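Local coordinates for sulfhydryl oxidase Erv1p (Arabidopsis thaliana, PDB 2HJ3) that catalyses FAD-dependent disulfide bond formation in the mitochondrial intermembrane space, oxidising protein thiols with molecular oxygen and releasing hydrogen peroxide, at the interface of chains A and B. Residues are numbered along the deposited sequence; one frame, centred on the assembly and turned at random. Chains: chain A/B, Sulfhydryl oxidase Erv1p.

The interface of chains A and B. Residues chain A 36, 39-40, 42-43, 46; chain B 39, 42-43, 46, 49-50.
Helix 34-50 of each subunit packs against the same helix of the other chain across a two-fold axis, an apolar seam bordered by charged side chains. The tight part centres on B:Ile46, which hides 60 Å². Its CG1 lies anti to the carbonyl carbon (chi1 -73°) and its chain is extended. CD1 of B:Ile46 thus lies 3.7 Å from CG of the bent A:Glu42. CD1 of B:Ile46 and CD1 of A:Ile46 meet tip to tip at 3.9 Å. The CG2 branch lies against CB of A:Asp39, the two side chains passing in opposite directions. An alanine at B:Ile46 would remove CG1, CG2 and CD1 and would probably loosen the seam against A:Asp39, A:Glu42 and A:Ile46. Alongside, A:Leu43 and B:Leu43 cross obliquely and touch through their CD1 methyls (3.9 Å). B:Met50, bent at its last torsion (chi3 -83°), crosses A:Val40 at about a right angle, its CE touching CG2 of A:Val40 and CB of A:Asp39.

A:Asp39 spans both parts, CB in the seam and carboxylate on the polar side, where B:Arg49 and B:Glu42 hide only 18 and 24 Å² and water enters. The extended B:Arg49 meets this carboxylate edge-on, the planes 21° apart. NH1 of B:Arg49 forms a salt bridge to OD1 of A:Asp39 at 3.1 Å, but its N-H is aimed at OD2, giving a weak hydrogen bond of 3.2 Å. Water 1 links OD1 of A:Asp39 to OE2 of B:Glu42 (2.7 Å from the water); if both carboxyl groups are charged they would repel, which the water and B:Arg49 may ease. Off-axis contacts recur with chains exchanged, whereas the Ile46 and Leu43 pairs straddle the axis; together they help hold the homodimer of this FAD-binding ERV/ALR helical domain.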
loop_
_atom_site.group_PDB
_atom_site.type_symbol
_atom_site.label_atom_id
_atom_site.label_comp_id
_atom_site.label_asym_id
_atom_site.label_seq_id
_atom_site.Cartn_x
_atom_site.Cartn_y
_atom_site.Cartn_z
ATOM N N GLN A 36 7.599 -10.163 -10.013
ATOM C CA GLN A 36 6.273 -9.674 -9.666
ATOM C C GLN A 36 5.650 -10.562 -8.591
ATOM O O GLN A 36 4.964 -10.081 -7.694
ATOM C CB GLN A 36 5.384 -9.638 -10.906
ATOM C CG GLN A 36 5.902 -8.708 -11.973
ATOM C CD GLN A 36 5.104 -8.791 -13.253
ATOM O OE1 GLN A 36 5.025 -9.894 -13.841
ATOM N NE2 GLN A 36 4.561 -7.750 -13.673
ATOM N N ASP A 39 7.498 -9.697 -5.300
ATOM C CA ASP A 39 7.122 -8.412 -4.720
ATOM C C ASP A 39 5.765 -8.473 -4.040
ATOM O O ASP A 39 5.586 -7.930 -2.950
ATOM C CB ASP A 39 7.123 -7.315 -5.787
ATOM C CG ASP A 39 8.503 -7.075 -6.362
ATOM O OD1 ASP A 39 9.489 -7.433 -5.684
ATOM O OD2 ASP A 39 8.600 -6.520 -7.479
ATOM N N VAL A 40 4.814 -9.135 -4.687
ATOM C CA VAL A 40 3.483 -9.274 -4.132
ATOM C C VAL A 40 3.542 -9.955 -2.772
ATOM O O VAL A 40 2.905 -9.516 -1.821
ATOM C CB VAL A 40 2.573 -10.090 -5.077
ATOM C CG1 VAL A 40 1.419 -10.707 -4.300
ATOM C CG2 VAL A 40 2.025 -9.192 -6.149
ATOM N N GLU A 42 6.198 -10.193 -0.818
ATOM C CA GLU A 42 6.963 -9.357 0.099
ATOM C C GLU A 42 6.090 -8.208 0.603
ATOM O O GLU A 42 6.165 -7.815 1.770
ATOM C CB GLU A 42 8.217 -8.822 -0.601
ATOM C CG GLU A 42 9.141 -7.964 0.276
ATOM C CD GLU A 42 9.546 -8.641 1.591
ATOM O OE1 GLU A 42 9.721 -9.880 1.602
ATOM O OE2 GLU A 42 9.709 -7.930 2.611
ATOM N N LEU A 43 5.251 -7.686 -0.282
ATOM C CA LEU A 43 4.345 -6.597 0.065
ATOM C C LEU A 43 3.406 -7.019 1.192
ATOM O O LEU A 43 3.186 -6.268 2.140
ATOM C CB LEU A 43 3.532 -6.181 -1.166
ATOM C CG LEU A 43 2.367 -5.214 -0.923
ATOM C CD1 LEU A 43 2.883 -3.906 -0.344
ATOM C CD2 LEU A 43 1.629 -4.964 -2.223
ATOM N N ILE A 46 5.384 -7.292 4.440
ATOM C CA ILE A 46 5.653 -5.957 4.947
ATOM C C ILE A 46 4.401 -5.412 5.628
ATOM O O ILE A 46 4.475 -4.901 6.743
ATOM C CB ILE A 46 6.122 -5.014 3.812
ATOM C CG1 ILE A 46 7.495 -5.485 3.305
ATOM C CG2 ILE A 46 6.192 -3.572 4.311
ATOM C CD1 ILE A 46 8.057 -4.666 2.180
ATOM N N ASP B 39 12.113 -2.684 5.626
ATOM C CA ASP B 39 10.775 -2.904 5.087
ATOM C C ASP B 39 10.189 -1.668 4.433
ATOM O O ASP B 39 9.583 -1.757 3.364
ATOM C CB ASP B 39 9.842 -3.415 6.181
ATOM C CG ASP B 39 10.108 -4.871 6.531
ATOM O OD1 ASP B 39 10.944 -5.498 5.845
ATOM O OD2 ASP B 39 9.478 -5.385 7.478
ATOM N N GLU B 42 12.065 -1.194 1.109
ATOM C CA GLU B 42 11.655 -2.194 0.125
ATOM C C GLU B 42 10.218 -1.901 -0.301
ATOM O O GLU B 42 9.826 -2.151 -1.441
ATOM C CB GLU B 42 11.762 -3.594 0.725
ATOM C CG GLU B 42 11.308 -4.716 -0.195
ATOM C CD GLU B 42 12.209 -4.913 -1.413
ATOM O OE1 GLU B 42 13.352 -4.396 -1.425
ATOM O OE2 GLU B 42 11.776 -5.606 -2.358
ATOM N N LEU B 43 9.438 -1.349 0.616
ATOM C CA LEU B 43 8.068 -1.009 0.297
ATOM C C LEU B 43 8.002 0.011 -0.838
ATOM O O LEU B 43 7.165 -0.109 -1.733
ATOM C CB LEU B 43 7.355 -0.447 1.519
ATOM C CG LEU B 43 6.038 0.235 1.156
ATOM C CD1 LEU B 43 5.132 -0.778 0.498
ATOM C CD2 LEU B 43 5.392 0.828 2.398
ATOM N N ILE B 46 9.025 -1.718 -4.091
ATOM C CA ILE B 46 7.947 -2.556 -4.606
ATOM C C ILE B 46 6.915 -1.694 -5.318
ATOM O O ILE B 46 6.414 -2.059 -6.383
ATOM C CB ILE B 46 7.277 -3.358 -3.470
ATOM C CG1 ILE B 46 8.220 -4.476 -3.009
ATOM C CG2 ILE B 46 5.959 -3.939 -3.938
ATOM C CD1 ILE B 46 7.821 -5.109 -1.680
ATOM N N ARG B 49 7.619 -0.521 -8.935
ATOM C CA ARG B 49 7.535 -1.548 -9.972
ATOM C C ARG B 49 6.093 -1.965 -10.188
ATOM O O ARG B 49 5.637 -2.147 -11.315
ATOM C CB ARG B 49 8.290 -2.814 -9.563
ATOM C CG ARG B 49 9.779 -2.698 -9.423
ATOM C CD ARG B 49 10.342 -4.024 -8.963
ATOM N NE ARG B 49 11.733 -3.883 -8.554
ATOM C CZ ARG B 49 12.269 -4.511 -7.517
ATOM N NH1 ARG B 49 11.529 -5.329 -6.785
ATOM N NH2 ARG B 49 13.536 -4.294 -7.200
ATOM N N MET B 50 5.399 -2.098 -9.065
ATOM C CA MET B 50 4.032 -2.584 -8.984
ATOM C C MET B 50 2.857 -1.604 -9.046
ATOM O O MET B 50 1.723 -2.032 -9.256
ATOM C CB MET B 50 3.945 -3.411 -7.705
ATOM C CG MET B 50 2.727 -4.258 -7.526
ATOM S SD MET B 50 2.916 -5.160 -5.973
ATOM C CE MET B 50 3.946 -6.548 -6.506
HETATM O O HOH W 1 10.296 -7.875 -2.716
#